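Local coordinates for protein glutathione S-transferase (Ceriporiopsis subvermispora, PDB 6J3E) that probably transfers glutathione to electrophilic substrates, or uses it to cleave them, as a serine-type member of the glutathione S-transferase family, at residues V124-Q138 against V212-P224. Sequence-based numbering, arbitrary orientation.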
ATOM      1  N   VAL A 124      -2.253  10.829  -1.595  1.00 50.77           N
ATOM      2  CA  VAL A 124      -1.420  12.007  -1.817  1.00 46.64           C
ATOM      3  C   VAL A 124      -1.638  12.573  -3.206  1.00 50.73           C
ATOM      4  O   VAL A 124      -1.762  13.794  -3.376  1.00 55.46           O
ATOM      5  CB  VAL A 124       0.059  11.668  -1.571  1.00 54.03           C
ATOM      6  CG1 VAL A 124       0.966  12.764  -2.134  1.00 53.65           C
ATOM      7  CG2 VAL A 124       0.312  11.492  -0.092  1.00 49.67           C
ATOM      8  N   ARG A 125      -1.701  11.709  -4.222  1.00 51.43           N
ATOM      9  CA  ARG A 125      -1.905  12.216  -5.574  1.00 53.73           C
ATOM     10  C   ARG A 125      -3.336  12.680  -5.806  1.00 53.88           C
ATOM     11  O   ARG A 125      -3.562  13.524  -6.677  1.00 55.24           O
ATOM     12  CB  ARG A 125      -1.528  11.161  -6.599  1.00 53.93           C
ATOM     13  CG  ARG A 125      -0.335  10.354  -6.181  1.00 68.28           C
ATOM     14  CD  ARG A 125      -0.406   8.977  -6.792  1.00 72.75           C
ATOM     15  NE  ARG A 125      -0.350   9.038  -8.250  1.00 73.50           N
ATOM     16  CZ  ARG A 125      -0.642   8.012  -9.037  1.00 81.06           C
ATOM     17  NH1 ARG A 125      -0.573   8.134 -10.361  1.00 82.82           N
ATOM     18  NH2 ARG A 125      -1.024   6.856  -8.499  1.00 79.94           N
ATOM     19  N   ALA A 126      -4.303  12.156  -5.047  1.00 53.65           N
ATOM     20  CA  ALA A 126      -5.673  12.653  -5.148  1.00 54.83           C
ATOM     21  C   ALA A 126      -5.791  14.055  -4.564  1.00 49.77           C
ATOM     22  O   ALA A 126      -6.524  14.891  -5.097  1.00 51.00           O
ATOM     23  CB  ALA A 126      -6.638  11.696  -4.445  1.00 51.72           C
ATOM     24  N   LEU A 127      -5.058  14.339  -3.482  1.00 51.77           N
ATOM     25  CA  LEU A 127      -5.130  15.668  -2.889  1.00 52.22           C
ATOM     26  C   LEU A 127      -4.531  16.730  -3.795  1.00 54.64           C
ATOM     27  O   LEU A 127      -5.063  17.844  -3.865  1.00 54.95           O
ATOM     28  CB  LEU A 127      -4.429  15.694  -1.541  1.00 43.74           C
ATOM     29  CG  LEU A 127      -5.054  14.797  -0.491  1.00 45.51           C
ATOM     30  CD1 LEU A 127      -4.276  14.914   0.812  1.00 51.93           C
ATOM     31  CD2 LEU A 127      -6.451  15.231  -0.262  1.00 47.24           C
ATOM     32  N   ALA A 128      -3.461  16.394  -4.519  1.00 55.75           N
ATOM     33  CA  ALA A 128      -2.599  17.396  -5.152  1.00 55.24           C
ATOM     34  C   ALA A 128      -3.349  18.440  -5.978  1.00 55.84           C
ATOM     35  O   ALA A 128      -3.086  19.641  -5.784  1.00 54.90           O
ATOM     36  CB  ALA A 128      -1.534  16.671  -5.990  1.00 44.20           C
ATOM     37  N   PRO A 129      -4.284  18.087  -6.872  1.00 51.88           N
ATOM     38  CA  PRO A 129      -4.887  19.135  -7.714  1.00 57.39           C
ATOM     39  C   PRO A 129      -5.656  20.187  -6.935  1.00 53.59           C
ATOM     40  O   PRO A 129      -5.747  21.332  -7.399  1.00 56.21           O
ATOM     41  CB  PRO A 129      -5.797  18.351  -8.674  1.00 51.76           C
ATOM     42  CG  PRO A 129      -5.923  17.043  -8.133  1.00 45.29           C
ATOM     43  CD  PRO A 129      -4.721  16.750  -7.300  1.00 49.83           C
ATOM     44  N   ILE A 130      -6.177  19.852  -5.759  1.00 52.01           N
ATOM     45  CA  ILE A 130      -6.867  20.833  -4.930  1.00 46.41           C
ATOM     46  C   ILE A 130      -5.927  21.471  -3.928  1.00 52.15           C
ATOM     47  O   ILE A 130      -5.996  22.681  -3.684  1.00 55.47           O
ATOM     48  CB  ILE A 130      -8.064  20.170  -4.226  1.00 50.50           C
ATOM     49  CG1 ILE A 130      -9.217  19.985  -5.225  1.00 53.16           C
ATOM     50  CG2 ILE A 130      -8.478  20.977  -2.981  1.00 49.47           C
ATOM     51  CD1 ILE A 130     -10.233  18.964  -4.809  1.00 50.98           C
ATOM     52  N   MET A 131      -5.022  20.682  -3.359  1.00 45.22           N
ATOM     53  CA  MET A 131      -4.283  21.148  -2.199  1.00 52.96           C
ATOM     54  C   MET A 131      -3.017  21.928  -2.554  1.00 53.21           C
ATOM     55  O   MET A 131      -2.674  22.881  -1.853  1.00 52.67           O
ATOM     56  CB  MET A 131      -3.940  19.958  -1.298  1.00 52.80           C
ATOM     57  CG  MET A 131      -5.139  19.368  -0.556  1.00 49.36           C
ATOM     58  SD  MET A 131      -6.062  20.620   0.377  1.00 49.01           S
ATOM     59  CE  MET A 131      -4.752  21.336   1.405  1.00 47.52           C
ATOM     60  N   LEU A 132      -2.312  21.568  -3.621  1.00 52.47           N
ATOM     61  CA  LEU A 132      -1.107  22.321  -3.968  1.00 47.15           C
ATOM     62  C   LEU A 132      -1.415  23.766  -4.338  1.00 54.48           C
ATOM     63  O   LEU A 132      -0.703  24.666  -3.856  1.00 52.59           O
ATOM     64  CB  LEU A 132      -0.336  21.608  -5.083  1.00 42.54           C
ATOM     65  CG  LEU A 132       0.181  20.202  -4.786  1.00 52.75           C
ATOM     66  CD1 LEU A 132       1.268  19.786  -5.767  1.00 51.43           C
ATOM     67  CD2 LEU A 132       0.665  20.084  -3.366  1.00 45.19           C
ATOM     68  N   PRO A 133      -2.428  24.074  -5.160  1.00 49.97           N
ATOM     69  CA  PRO A 133      -2.771  25.489  -5.357  1.00 51.12           C
ATOM     70  C   PRO A 133      -3.178  26.166  -4.065  1.00 52.56           C
ATOM     71  O   PRO A 133      -2.774  27.303  -3.801  1.00 54.70           O
ATOM     72  CB  PRO A 133      -3.931  25.434  -6.357  1.00 49.72           C
ATOM     73  CG  PRO A 133      -3.780  24.122  -7.034  1.00 51.44           C
ATOM     74  CD  PRO A 133      -3.258  23.195  -5.999  1.00 52.19           C
ATOM     75  N   ALA A 134      -3.980  25.494  -3.244  1.00 49.15           N
ATOM     76  CA  ALA A 134      -4.341  26.077  -1.964  1.00 49.90           C
ATOM     77  C   ALA A 134      -3.101  26.403  -1.132  1.00 53.24           C
ATOM     78  O   ALA A 134      -3.032  27.469  -0.509  1.00 50.74           O
ATOM     79  CB  ALA A 134      -5.273  25.134  -1.205  1.00 54.24           C
ATOM     80  N   THR A 135      -2.102  25.506  -1.097  1.00 51.44           N
ATOM     81  CA  THR A 135      -0.976  25.853  -0.239  1.00 55.03           C
ATOM     82  C   THR A 135      -0.097  26.917  -0.861  1.00 51.31           C
ATOM     83  O   THR A 135       0.628  27.601  -0.130  1.00 49.02           O
ATOM     84  CB  THR A 135      -0.111  24.642   0.135  1.00 58.31           C
ATOM     85  OG1 THR A 135       0.949  24.462  -0.816  1.00 59.83           O
ATOM     86  CG2 THR A 135      -0.922  23.423   0.217  1.00 51.79           C
ATOM     87  N   ASN A 136      -0.161  27.087  -2.182  1.00 50.47           N
ATOM     88  CA  ASN A 136       0.601  28.164  -2.802  1.00 53.80           C
ATOM     89  C   ASN A 136       0.074  29.524  -2.365  1.00 54.35           C
ATOM     90  O   ASN A 136       0.852  30.414  -2.005  1.00 53.75           O
ATOM     91  CB  ASN A 136       0.564  28.036  -4.317  1.00 48.10           C
ATOM     92  CG  ASN A 136       1.361  29.125  -4.999  1.00 55.97           C
ATOM     93  OD1 ASN A 136       2.584  29.074  -5.009  1.00 53.56           O
ATOM     94  ND2 ASN A 136       0.670  30.115  -5.579  1.00 52.21           N
ATOM     95  N   ALA A 137      -1.251  29.676  -2.343  1.00 51.70           N
ATOM     96  CA  ALA A 137      -1.900  30.925  -1.974  1.00 51.78           C
ATOM     97  C   ALA A 137      -1.637  31.344  -0.539  1.00 51.65           C
ATOM     98  O   ALA A 137      -2.017  32.457  -0.168  1.00 55.08           O
ATOM     99  CB  ALA A 137      -3.415  30.810  -2.187  1.00 51.06           C
ATOM    100  N   GLN A 138      -1.034  30.498   0.294  1.00 52.52           N
ATOM    101  CA  GLN A 138      -0.752  30.902   1.665  1.00 54.24           C
ATOM    102  C   GLN A 138       0.736  30.891   1.970  1.00 54.27           C
ATOM    103  O   GLN A 138       1.126  31.039   3.137  1.00 54.48           O
ATOM    104  CB  GLN A 138      -1.516  30.028   2.663  1.00 54.26           C
ATOM    105  CG  GLN A 138      -1.244  28.546   2.548  1.00 55.65           C
ATOM    106  CD  GLN A 138      -0.093  28.104   3.413  1.00 56.87           C
ATOM    107  OE1 GLN A 138      -0.122  28.253   4.646  1.00 57.38           O
ATOM    108  NE2 GLN A 138       0.937  27.551   2.778  1.00 54.64           N
ATOM    109  N   VAL A 212      -3.188  11.814  10.153  1.00 53.68           N
ATOM    110  CA  VAL A 212      -3.533  13.121  10.705  1.00 54.99           C
ATOM    111  C   VAL A 212      -2.578  14.183  10.176  1.00 51.86           C
ATOM    112  O   VAL A 212      -2.939  15.362  10.082  1.00 52.76           O
ATOM    113  CB  VAL A 212      -3.560  13.074  12.246  1.00 51.58           C
ATOM    114  CG1 VAL A 212      -4.721  12.196  12.722  1.00 52.48           C
ATOM    115  CG2 VAL A 212      -2.244  12.553  12.771  1.00 51.34           C
ATOM    116  N   GLY A 213      -1.358  13.790   9.809  1.00 55.68           N
ATOM    117  CA  GLY A 213      -0.475  14.733   9.149  1.00 54.45           C
ATOM    118  C   GLY A 213      -1.117  15.329   7.911  1.00 53.90           C
ATOM    119  O   GLY A 213      -1.189  16.555   7.751  1.00 50.31           O
ATOM    120  N   TRP A 214      -1.614  14.468   7.025  1.00 45.62           N
ATOM    121  CA  TRP A 214      -2.146  14.986   5.779  1.00 48.14           C
ATOM    122  C   TRP A 214      -3.519  15.608   5.991  1.00 50.87           C
ATOM    123  O   TRP A 214      -3.856  16.584   5.314  1.00 52.35           O
ATOM    124  CB  TRP A 214      -2.174  13.877   4.720  1.00 48.91           C
ATOM    125  CG  TRP A 214      -0.798  13.499   4.265  1.00 50.78           C
ATOM    126  CD1 TRP A 214       0.079  12.654   4.906  1.00 51.25           C
ATOM    127  CD2 TRP A 214      -0.116  13.966   3.093  1.00 49.32           C
ATOM    128  NE1 TRP A 214       1.261  12.574   4.204  1.00 50.83           N
ATOM    129  CE2 TRP A 214       1.172  13.368   3.089  1.00 55.02           C
ATOM    130  CE3 TRP A 214      -0.458  14.833   2.053  1.00 50.67           C
ATOM    131  CZ2 TRP A 214       2.111  13.612   2.076  1.00 52.11           C
ATOM    132  CZ3 TRP A 214       0.471  15.070   1.050  1.00 53.00           C
ATOM    133  CH2 TRP A 214       1.745  14.462   1.070  1.00 53.45           C
ATOM    134  N   VAL A 215      -4.299  15.093   6.944  1.00 49.94           N
ATOM    135  CA  VAL A 215      -5.634  15.637   7.160  1.00 51.91           C
ATOM    136  C   VAL A 215      -5.549  17.021   7.784  1.00 52.37           C
ATOM    137  O   VAL A 215      -6.293  17.929   7.396  1.00 53.99           O
ATOM    138  CB  VAL A 215      -6.489  14.676   8.007  1.00 49.20           C
ATOM    139  CG1 VAL A 215      -7.805  15.333   8.405  1.00 48.84           C
ATOM    140  CG2 VAL A 215      -6.774  13.436   7.220  1.00 48.14           C
ATOM    141  N   ILE A 216      -4.622  17.221   8.726  1.00 50.63           N
ATOM    142  CA  ILE A 216      -4.499  18.542   9.347  1.00 55.17           C
ATOM    143  C   ILE A 216      -4.044  19.570   8.318  1.00 55.73           C
ATOM    144  O   ILE A 216      -4.404  20.752   8.401  1.00 56.71           O
ATOM    145  CB  ILE A 216      -3.570  18.497  10.582  1.00 55.38           C
ATOM    146  CG1 ILE A 216      -3.906  19.640  11.527  1.00 57.35           C
ATOM    147  CG2 ILE A 216      -2.091  18.598  10.210  1.00 54.64           C
ATOM    148  CD1 ILE A 216      -5.335  19.642  11.964  1.00 54.53           C
ATOM    149  N   TRP A 217      -3.276  19.130   7.317  1.00 56.25           N
ATOM    150  CA  TRP A 217      -2.926  19.988   6.188  1.00 52.38           C
ATOM    151  C   TRP A 217      -4.174  20.452   5.461  1.00 52.86           C
ATOM    152  O   TRP A 217      -4.323  21.636   5.135  1.00 53.72           O
ATOM    153  CB  TRP A 217      -1.996  19.219   5.239  1.00 48.79           C
ATOM    154  CG  TRP A 217      -1.620  19.897   3.945  1.00 53.71           C
ATOM    155  CD1 TRP A 217      -1.273  21.214   3.762  1.00 53.21           C
ATOM    156  CD2 TRP A 217      -1.550  19.283   2.650  1.00 53.80           C
ATOM    157  NE1 TRP A 217      -0.975  21.441   2.446  1.00 49.23           N
ATOM    158  CE2 TRP A 217      -1.137  20.279   1.739  1.00 48.75           C
ATOM    159  CE3 TRP A 217      -1.777  17.982   2.175  1.00 48.27           C
ATOM    160  CZ2 TRP A 217      -0.950  20.016   0.385  1.00 52.21           C
ATOM    161  CZ3 TRP A 217      -1.604  17.726   0.831  1.00 46.36           C
ATOM    162  CH2 TRP A 217      -1.185  18.737  -0.050  1.00 51.37           C
ATOM    163  N   VAL A 218      -5.082  19.517   5.179  1.00 57.76           N
ATOM    164  CA  VAL A 218      -6.320  19.870   4.492  1.00 53.50           C
ATOM    165  C   VAL A 218      -7.137  20.815   5.349  1.00 51.91           C
ATOM    166  O   VAL A 218      -7.724  21.783   4.849  1.00 51.44           O
ATOM    167  CB  VAL A 218      -7.106  18.594   4.148  1.00 50.35           C
ATOM    168  CG1 VAL A 218      -8.485  18.943   3.621  1.00 45.01           C
ATOM    169  CG2 VAL A 218      -6.335  17.759   3.143  1.00 48.85           C
ATOM    170  N   LYS A 219      -7.179  20.554   6.659  1.00 51.49           N
ATOM    171  CA  LYS A 219      -8.017  21.354   7.540  1.00 55.36           C
ATOM    172  C   LYS A 219      -7.467  22.759   7.672  1.00 55.12           C
ATOM    173  O   LYS A 219      -8.218  23.737   7.577  1.00 57.80           O
ATOM    174  CB  LYS A 219      -8.135  20.704   8.918  1.00 54.72           C
ATOM    175  CG  LYS A 219      -8.971  21.519   9.907  1.00 58.96           C
ATOM    176  CD  LYS A 219      -9.047  20.851  11.289  1.00 61.71           C
ATOM    177  CE  LYS A 219     -10.019  21.564  12.219  1.00 56.21           C
ATOM    178  NZ  LYS A 219     -10.204  20.851  13.503  1.00 55.90           N
ATOM    179  N   ARG A 220      -6.154  22.887   7.870  1.00 56.84           N
ATOM    180  CA  ARG A 220      -5.612  24.213   8.128  1.00 53.05           C
ATOM    181  C   ARG A 220      -5.515  25.033   6.850  1.00 56.58           C
ATOM    182  O   ARG A 220      -5.833  26.230   6.859  1.00 56.85           O
ATOM    183  CB  ARG A 220      -4.271  24.091   8.837  1.00 49.43           C
ATOM    184  CG  ARG A 220      -4.466  23.765  10.297  1.00 61.23           C
ATOM    185  CD  ARG A 220      -3.325  22.959  10.874  1.00 64.14           C
ATOM    186  NE  ARG A 220      -2.323  23.806  11.495  1.00 66.38           N
ATOM    187  CZ  ARG A 220      -2.096  23.869  12.799  1.00 63.68           C
ATOM    188  NH1 ARG A 220      -2.790  23.116  13.646  1.00 62.14           N
ATOM    189  NH2 ARG A 220      -1.154  24.682  13.242  1.00 63.77           N
ATOM    190  N   VAL A 221      -5.148  24.401   5.732  1.00 56.09           N
ATOM    191  CA  VAL A 221      -4.926  25.150   4.499  1.00 51.33           C
ATOM    192  C   VAL A 221      -6.243  25.513   3.831  1.00 54.13           C
ATOM    193  O   VAL A 221      -6.450  26.667   3.449  1.00 63.56           O
ATOM    194  CB  VAL A 221      -3.999  24.372   3.549  1.00 55.76           C
ATOM    195  CG1 VAL A 221      -4.073  24.945   2.130  1.00 54.77           C
ATOM    196  CG2 VAL A 221      -2.572  24.434   4.072  1.00 53.80           C
ATOM    197  N   LEU A 222      -7.151  24.551   3.662  1.00 56.36           N
ATOM    198  CA  LEU A 222      -8.468  24.904   3.137  1.00 55.27           C
ATOM    199  C   LEU A 222      -9.264  25.741   4.133  1.00 57.85           C
ATOM    200  O   LEU A 222     -10.107  26.552   3.726  1.00 61.19           O
ATOM    201  CB  LEU A 222      -9.248  23.651   2.753  1.00 50.70           C
ATOM    202  CG  LEU A 222      -8.783  22.998   1.452  1.00 51.55           C
ATOM    203  CD1 LEU A 222      -9.787  21.956   0.982  1.00 50.21           C
ATOM    204  CD2 LEU A 222      -8.581  24.053   0.399  1.00 46.53           C
ATOM    205  N   GLY A 223      -9.008  25.577   5.430  1.00 57.45           N
ATOM    206  CA  GLY A 223      -9.642  26.393   6.438  1.00 58.21           C
ATOM    207  C   GLY A 223     -10.696  25.649   7.233  1.00 60.31           C
ATOM    208  O   GLY A 223     -11.593  25.004   6.679  1.00 56.24           O
ATOM    209  N   PRO A 224     -10.602  25.734   8.564  1.00 60.46           N
ATOM    210  CA  PRO A 224     -11.564  25.017   9.422  1.00 60.01           C
ATOM    211  C   PRO A 224     -13.025  25.342   9.138  1.00 63.98           C
ATOM    212  O   PRO A 224     -13.899  24.518   9.438  1.00 66.24           O
ATOM    213  CB  PRO A 224     -11.173  25.452  10.842  1.00 59.20           C
ATOM    214  CG  PRO A 224      -9.809  26.031  10.737  1.00 53.88           C
ATOM    215  CD  PRO A 224      -9.583  26.476   9.331  1.00 58.85           C
TER
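Leu127 O takes two backbone N-H groups, Met131 N at 2.9 Å and Ile130 N at 3.0 Å, in the kinked part of helix 109-136; all three residues touch helix 206-222 with their side chains. Three residues on from Thr135, Gln138 folds back so that NE2 meets a lone pair of Thr135 O at 2.9 Å, nearly straight (167°). The axes of 124-136 and 212-222 pass 9.7 Å apart at 51°, and the packing between them is apolar, knobs into holes in both directions. Met131 sits among Trp217, Val218, Val221 and Leu222, while Trp217 enters the hole made by Leu127, Met131, Leu132 and Thr135. With its CG anti to the backbone N (chi1 175°), Trp217 reaches across to the other helix. Met131, bent at chi2 and chi3, curls over one face of that indole: CE stands 3.9 Å from the centroid of the five-membered ring in a CH-pi contact, and SD lies above the six-membered ring at a longer Met-aromatic distance. Leu132 CD2 comes to the indole edge, 4.0 Å from Trp217 CH2. Were Trp217 an alanine, the Met131 thioether would probably lose its aromatic floor and a gap would open beside Leu127 and Leu132. Trp214, one turn before Trp217, takes Val124 CG2 over one face, 3.5 Å from the centroid of its six-membered ring; farther along, Ala134 CB fits against Val221 and Leu222. The contact joins helices 109-136 and 206-222 within the helical C-terminal domain, where Trp214 also touches the glutathione-binding Lys26 on helix 22-34, Leu132 meets Arg151 of helix 141-153, and helix 235-247 packs against Val215.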